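Local coordinates for adenine phosphoribosyltransferase, putative (Trypanosoma brucei brucei, PDB 5VN4), which probably catalyses the reversible transfer of a phosphoribosyl group to adenine, forming AMP and diphosphate in purine salvage, at residues D68-R73 with V209-E214; I81-G86 with K146-V151. All coordinates share one frame; numbering follows the deposited sequence.

Interaction 1 (D68-R73 with V209-E214); sequences DFFVDR and VTLVDE
Leu-211 puts a methyl group over the ring of Phe-69. Its CD2 lies 3.8 Å from the centroid of the Phe-69 ring, 23° off the ring normal, a CH-pi contact over the face. The methyl is displaced toward the CD2-CE2 side, and Phe-69 CD2 is the nearest ring atom to it, at 3.5 Å from Leu-211 CD2. Phe-69 CB points toward the strand, and CG is anti to the backbone N (chi1 180°).

Phe-70 meets the same leucine obliquely. Its CE2 is 3.9 Å from Leu-211 CD1, and its CZ is also 3.9 Å from Leu-211 CD2. The two rings are nearly perpendicular: Phe-70 CG lies at the edge of the Phe-69 ring, in its plane, and Phe-69 CD2 stands 3.8 Å above the plane of the Phe-70 ring, over its centre. Leu-211 CD2 touches both Phe-69 CD2 and Phe-70 CZ, and the leucine side chain slides past each phenylalanine in the opposite direction.

Val-209 takes up the next part of the surface. Its CG1 is 4.2 Å from Phe-69 CE2 and equally far from Phe-70 CE1. Its CG2 meets Arg-73 tip to tip, 3.7 Å from NH2. The arginine chain is extended from CG to NE. NE forms a salt bridge with Glu-179, so the charged end is paired while the valine methyl lies at its tip.

Around the contact, Leu-11 of strand 11-15 touches Phe-69, Arg-73 and Val-209. Leu-211 also packs on Leu-27 and Phe-31 of helix 26-34. Thus helix 60-75 lies against strand 208-213 at Val-209 and at Leu-211, where the chain turns a corner. Such apolar helix-on-sheet packing is characteristic of the layered alpha/beta core of a type I phosphoribosyltransferase.

Interaction 2 (I81-G86 with K146-V151); sequences ITHILG and KNSRVV
His-83 and Val-150 are paired in a parallel bridge, with side chains on the same sheet face. His-83 CB rests on Val-150 CG1 at 3.9 Å. CG lies anti to the carbonyl carbon, beside the backbone N (chi1 -61°). From there the ring runs back toward Thr-82 and Ser-148. ND1 is hydrogen-bonded to Thr-82 OG1, 2.7 Å away at the ring edge and in its plane. CE1 approaches Ser-148 OG to 3.3 Å. NE2 lies farther from Ser-148 OG, at 4.1 Å. That hydroxyl is itself bonded to Asp-145 N.

Thr-82 OG1 accepts a bond of 2.8 Å from Arg-149 N as well as pairing with His-83 ND1, so one hydroxyl oxygen joins the histidine ring to the neighbouring backbone. Arg-149 O receives Thr-82 N and, weakly, His-83 N. The parallel ladder then continues: Val-151 N donates to His-83 O at 3.1 Å. Leu-85 N donates to Val-151 O at 2.8 Å, nearly straight.

Ile-84 and Val-151 occupy the other face. There Ile-81 CD1 reaches Val-151 CG2 at 3.9 Å, and helix 95-102 covers Ile-81 and Ile-84.

Strand 83-87 leads to Asp-88, Ser-89 and Arg-90 of the pyrophosphate pocket. Strand 149-153 leads to Asp-154 and Asp-155 of the ribose-phosphate pocket. This is the adjacent parallel strand pair of the Rossmann-like phosphoribosyltransferase core, with ligand-binding loops at its C-terminal ends.

After the N-terminal strands 11-15 and 18-21 and helix 26-34, the chain reaches helix 60-75, the helical side of interaction 1. It then enters strand 83-87. About sixty residues later strand 149-153 pairs with it, and interaction 2 closes the shorter loop. The chain continues through strand 176-182, which pairs with both 149-153 and 208-213, and strand 208-213 returns to the helix, closing the longer loop of interaction 1. Interaction 2 is thus nested inside interaction 1. Their centres are about 17 Å apart, and their nearest atoms about 6 Å. Both reach the same sheet: interaction 2 joins two neighbouring strands, while interaction 1 packs a helix against a later strand.

Interaction 1 (D68-R73 with V209-E214)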
loop_
_atom_site.group_PDB
_atom_site.type_symbol
_atom_site.label_atom_id
_atom_site.label_comp_id
_atom_site.label_asym_id
_atom_site.label_seq_id
_atom_site.Cartn_x
_atom_site.Cartn_y
_atom_site.Cartn_z
ATOM N N ASP A 68 -7.996 10.698 10.133
ATOM C CA ASP A 68 -8.195 11.691 11.184
ATOM C C ASP A 68 -8.135 11.051 12.561
ATOM O O ASP A 68 -7.569 11.628 13.495
ATOM C CB ASP A 68 -9.537 12.401 10.994
ATOM C CG ASP A 68 -9.550 13.348 9.804
ATOM O OD1 ASP A 68 -8.476 13.645 9.245
ATOM O OD2 ASP A 68 -10.654 13.796 9.428
ATOM N N PHE A 69 -8.721 9.860 12.706
ATOM C CA PHE A 69 -8.701 9.187 14.003
ATOM C C PHE A 69 -7.273 8.953 14.479
ATOM O O PHE A 69 -6.912 9.317 15.607
ATOM C CB PHE A 69 -9.458 7.858 13.944
ATOM C CG PHE A 69 -9.450 7.134 15.258
ATOM C CD1 PHE A 69 -10.420 7.404 16.211
ATOM C CD2 PHE A 69 -8.438 6.240 15.573
ATOM C CE1 PHE A 69 -10.399 6.781 17.449
ATOM C CE2 PHE A 69 -8.409 5.616 16.809
ATOM C CZ PHE A 69 -9.397 5.882 17.746
ATOM N N PHE A 70 -6.443 8.343 13.630
ATOM C CA PHE A 70 -5.101 7.976 14.075
ATOM C C PHE A 70 -4.155 9.171 14.158
ATOM O O PHE A 70 -3.312 9.222 15.061
ATOM C CB PHE A 70 -4.544 6.842 13.217
ATOM C CG PHE A 70 -5.155 5.509 13.523
ATOM C CD1 PHE A 70 -4.871 4.873 14.723
ATOM C CD2 PHE A 70 -6.016 4.895 12.626
ATOM C CE1 PHE A 70 -5.417 3.649 15.027
ATOM C CE2 PHE A 70 -6.576 3.669 12.927
ATOM C CZ PHE A 70 -6.271 3.040 14.129
ATOM N N VAL A 71 -4.284 10.145 13.257
ATOM C CA VAL A 71 -3.477 11.355 13.379
ATOM C C VAL A 71 -3.782 12.063 14.692
ATOM O O VAL A 71 -2.871 12.417 15.449
ATOM C CB VAL A 71 -3.677 12.270 12.159
ATOM C CG1 VAL A 71 -3.032 13.633 12.415
ATOM C CG2 VAL A 71 -3.086 11.619 10.917
ATOM N N ASP A 72 -5.072 12.249 14.999
ATOM C CA ASP A 72 -5.438 12.914 16.247
ATOM C C ASP A 72 -4.965 12.122 17.456
ATOM O O ASP A 72 -4.492 12.703 18.439
ATOM C CB ASP A 72 -6.949 13.141 16.321
ATOM C CG ASP A 72 -7.414 13.534 17.721
ATOM O OD1 ASP A 72 -7.708 12.635 18.541
ATOM O OD2 ASP A 72 -7.468 14.750 18.007
ATOM N N ARG A 73 -5.092 10.794 17.402
ATOM C CA ARG A 73 -4.709 9.953 18.529
ATOM C C ARG A 73 -3.226 10.097 18.834
ATOM O O ARG A 73 -2.829 10.279 19.992
ATOM C CB ARG A 73 -5.055 8.499 18.208
ATOM C CG ARG A 73 -4.707 7.518 19.301
ATOM C CD ARG A 73 -5.343 6.172 18.991
ATOM N NE ARG A 73 -4.997 5.184 20.007
ATOM C CZ ARG A 73 -5.624 5.063 21.172
ATOM N NH1 ARG A 73 -6.648 5.858 21.468
ATOM N NH2 ARG A 73 -5.231 4.138 22.037
ATOM N N VAL A 209 -5.614 -1.577 18.757
ATOM C CA VAL A 209 -6.723 -0.678 18.462
ATOM C C VAL A 209 -7.197 -0.977 17.046
ATOM O O VAL A 209 -6.488 -0.681 16.077
ATOM C CB VAL A 209 -6.303 0.790 18.599
ATOM C CG1 VAL A 209 -7.429 1.715 18.156
ATOM C CG2 VAL A 209 -5.860 1.089 20.031
ATOM N N THR A 210 -8.378 -1.583 16.916
ATOM C CA THR A 210 -8.957 -1.855 15.606
ATOM C C THR A 210 -10.298 -1.149 15.533
ATOM O O THR A 210 -11.187 -1.421 16.345
ATOM C CB THR A 210 -9.120 -3.357 15.350
ATOM O OG1 THR A 210 -9.971 -3.942 16.340
ATOM C CG2 THR A 210 -7.773 -4.063 15.375
ATOM N N LEU A 211 -10.448 -0.249 14.563
ATOM C CA LEU A 211 -11.587 0.669 14.579
ATOM C C LEU A 211 -12.923 -0.067 14.634
ATOM O O LEU A 211 -13.788 0.271 15.453
ATOM C CB LEU A 211 -11.528 1.621 13.384
ATOM C CG LEU A 211 -10.321 2.561 13.402
ATOM C CD1 LEU A 211 -10.447 3.598 12.278
ATOM C CD2 LEU A 211 -10.147 3.240 14.759
ATOM N N VAL A 212 -13.127 -1.057 13.762
ATOM C CA VAL A 212 -14.336 -1.865 13.877
ATOM C C VAL A 212 -13.968 -3.323 14.137
ATOM O O VAL A 212 -12.781 -3.665 14.281
ATOM C CB VAL A 212 -15.338 -1.653 12.718
ATOM C CG1 VAL A 212 -15.833 -0.207 12.722
ATOM C CG2 VAL A 212 -14.724 -2.013 11.377
ATOM N N ASP A 213 -14.982 -4.176 14.248
ATOM C CA ASP A 213 -14.813 -5.549 14.695
ATOM C C ASP A 213 -15.750 -6.434 13.888
ATOM O O ASP A 213 -16.388 -5.988 12.927
ATOM C CB ASP A 213 -15.017 -5.660 16.214
ATOM C CG ASP A 213 -16.429 -5.305 16.651
ATOM O OD1 ASP A 213 -17.295 -5.088 15.774
ATOM O OD2 ASP A 213 -16.675 -5.258 17.879
ATOM N N GLU A 214 -15.854 -7.696 14.313
ATOM C CA GLU A 214 -16.644 -8.678 13.578
ATOM C C GLU A 214 -18.124 -8.316 13.475
ATOM O O GLU A 214 -18.821 -8.861 12.610
ATOM C CB GLU A 214 -16.481 -10.072 14.201
ATOM C CG GLU A 214 -16.848 -10.175 15.679
ATOM C CD GLU A 214 -15.656 -9.979 16.607
ATOM O OE1 GLU A 214 -14.835 -9.085 16.339
ATOM O OE2 GLU A 214 -15.527 -10.723 17.616
#

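Interaction 2 (I81-G86 with K146-V151)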
loop_
_atom_site.group_PDB
_atom_site.type_symbol
_atom_site.label_atom_id
_atom_site.label_comp_id
_atom_site.label_asym_id
_atom_site.label_seq_id
_atom_site.Cartn_x
_atom_site.Cartn_y
_atom_site.Cartn_z
ATOM N N ILE A 81 5.183 9.500 18.814
ATOM C CA ILE A 81 5.748 8.372 18.085
ATOM C C ILE A 81 6.779 8.880 17.079
ATOM O O ILE A 81 6.748 10.034 16.645
ATOM C CB ILE A 81 4.657 7.519 17.404
ATOM C CG1 ILE A 81 4.100 8.223 16.164
ATOM C CG2 ILE A 81 3.524 7.196 18.377
ATOM C CD1 ILE A 81 3.238 7.333 15.291
ATOM N N THR A 82 7.713 8.001 16.705
ATOM C CA THR A 82 8.772 8.348 15.767
ATOM C C THR A 82 8.643 7.670 14.409
ATOM O O THR A 82 9.204 8.176 13.432
ATOM C CB THR A 82 10.158 8.019 16.351
ATOM O OG1 THR A 82 10.267 6.611 16.580
ATOM C CG2 THR A 82 10.412 8.788 17.658
ATOM N N HIS A 83 7.927 6.547 14.321
ATOM C CA HIS A 83 7.815 5.789 13.083
ATOM C C HIS A 83 6.487 5.052 13.067
ATOM O O HIS A 83 6.006 4.597 14.106
ATOM C CB HIS A 83 8.892 4.699 12.976
ATOM C CG HIS A 83 10.294 5.210 12.990
ATOM N ND1 HIS A 83 10.907 5.670 14.135
ATOM C CD2 HIS A 83 11.214 5.302 12.003
ATOM C CE1 HIS A 83 12.139 6.047 13.846
ATOM N NE2 HIS A 83 12.353 5.829 12.562
ATOM N N ILE A 84 5.914 4.913 11.873
ATOM C CA ILE A 84 4.823 3.976 11.621
ATOM C C ILE A 84 5.356 2.883 10.708
ATOM O O ILE A 84 5.952 3.177 9.663
ATOM C CB ILE A 84 3.603 4.676 10.996
ATOM C CG1 ILE A 84 3.029 5.699 11.985
ATOM C CG2 ILE A 84 2.553 3.647 10.544
ATOM C CD1 ILE A 84 1.922 6.516 11.422
ATOM N N LEU A 85 5.171 1.629 11.118
ATOM C CA LEU A 85 5.593 0.453 10.365
ATOM C C LEU A 85 4.330 -0.236 9.876
ATOM O O LEU A 85 3.472 -0.583 10.692
ATOM C CB LEU A 85 6.359 -0.508 11.278
ATOM C CG LEU A 85 7.853 -0.254 11.512
ATOM C CD1 LEU A 85 8.120 1.155 12.017
ATOM C CD2 LEU A 85 8.379 -1.287 12.499
ATOM N N GLY A 86 4.204 -0.425 8.564
ATOM C CA GLY A 86 3.009 -1.014 7.985
ATOM C C GLY A 86 3.308 -2.234 7.135
ATOM O O GLY A 86 4.347 -2.310 6.474
ATOM N N LYS A 146 16.727 1.381 18.676
ATOM C CA LYS A 146 16.274 1.191 20.049
ATOM C C LYS A 146 15.682 2.452 20.661
ATOM O O LYS A 146 14.978 2.361 21.673
ATOM C CB LYS A 146 17.401 0.622 20.923
ATOM C CG LYS A 146 18.683 1.428 20.920
ATOM C CD LYS A 146 19.771 0.720 21.720
ATOM C CE LYS A 146 21.058 1.506 21.700
ATOM N NZ LYS A 146 20.848 2.847 22.297
ATOM N N ASN A 147 15.933 3.616 20.073
ATOM C CA ASN A 147 15.376 4.861 20.571
ATOM C C ASN A 147 14.070 5.232 19.885
ATOM O O ASN A 147 13.518 6.304 20.158
ATOM C CB ASN A 147 16.417 5.979 20.451
ATOM C CG ASN A 147 17.613 5.733 21.345
ATOM O OD1 ASN A 147 17.454 5.407 22.519
ATOM N ND2 ASN A 147 18.811 5.846 20.790
ATOM N N SER A 148 13.558 4.370 19.016
ATOM C CA SER A 148 12.340 4.653 18.280
ATOM C C SER A 148 11.110 4.267 19.093
ATOM O O SER A 148 11.150 3.371 19.943
ATOM C CB SER A 148 12.345 3.887 16.958
ATOM O OG SER A 148 13.501 4.212 16.196
ATOM N N ARG A 149 10.014 4.971 18.826
ATOM C CA ARG A 149 8.704 4.666 19.392
ATOM C C ARG A 149 7.775 4.408 18.214
ATOM O O ARG A 149 7.419 5.340 17.483
ATOM C CB ARG A 149 8.213 5.819 20.268
ATOM C CG ARG A 149 8.960 5.926 21.602
ATOM C CD ARG A 149 8.573 7.170 22.390
ATOM N NE ARG A 149 7.128 7.387 22.396
ATOM C CZ ARG A 149 6.286 6.829 23.261
ATOM N NH1 ARG A 149 6.738 6.009 24.203
ATOM N NH2 ARG A 149 4.988 7.093 23.181
ATOM N N VAL A 150 7.398 3.147 18.019
ATOM C CA VAL A 150 6.766 2.752 16.768
ATOM C C VAL A 150 5.324 2.291 16.954
ATOM O O VAL A 150 4.919 1.789 18.009
ATOM C CB VAL A 150 7.606 1.696 16.013
ATOM C CG1 VAL A 150 9.051 2.146 15.893
ATOM C CG2 VAL A 150 7.521 0.357 16.694
ATOM N N VAL A 151 4.550 2.461 15.887
ATOM C CA VAL A 151 3.214 1.892 15.760
ATOM C C VAL A 151 3.251 0.910 14.600
ATOM O O VAL A 151 3.780 1.238 13.535
ATOM C CB VAL A 151 2.171 2.995 15.490
ATOM C CG1 VAL A 151 0.824 2.402 15.057
ATOM C CG2 VAL A 151 2.012 3.877 16.710
#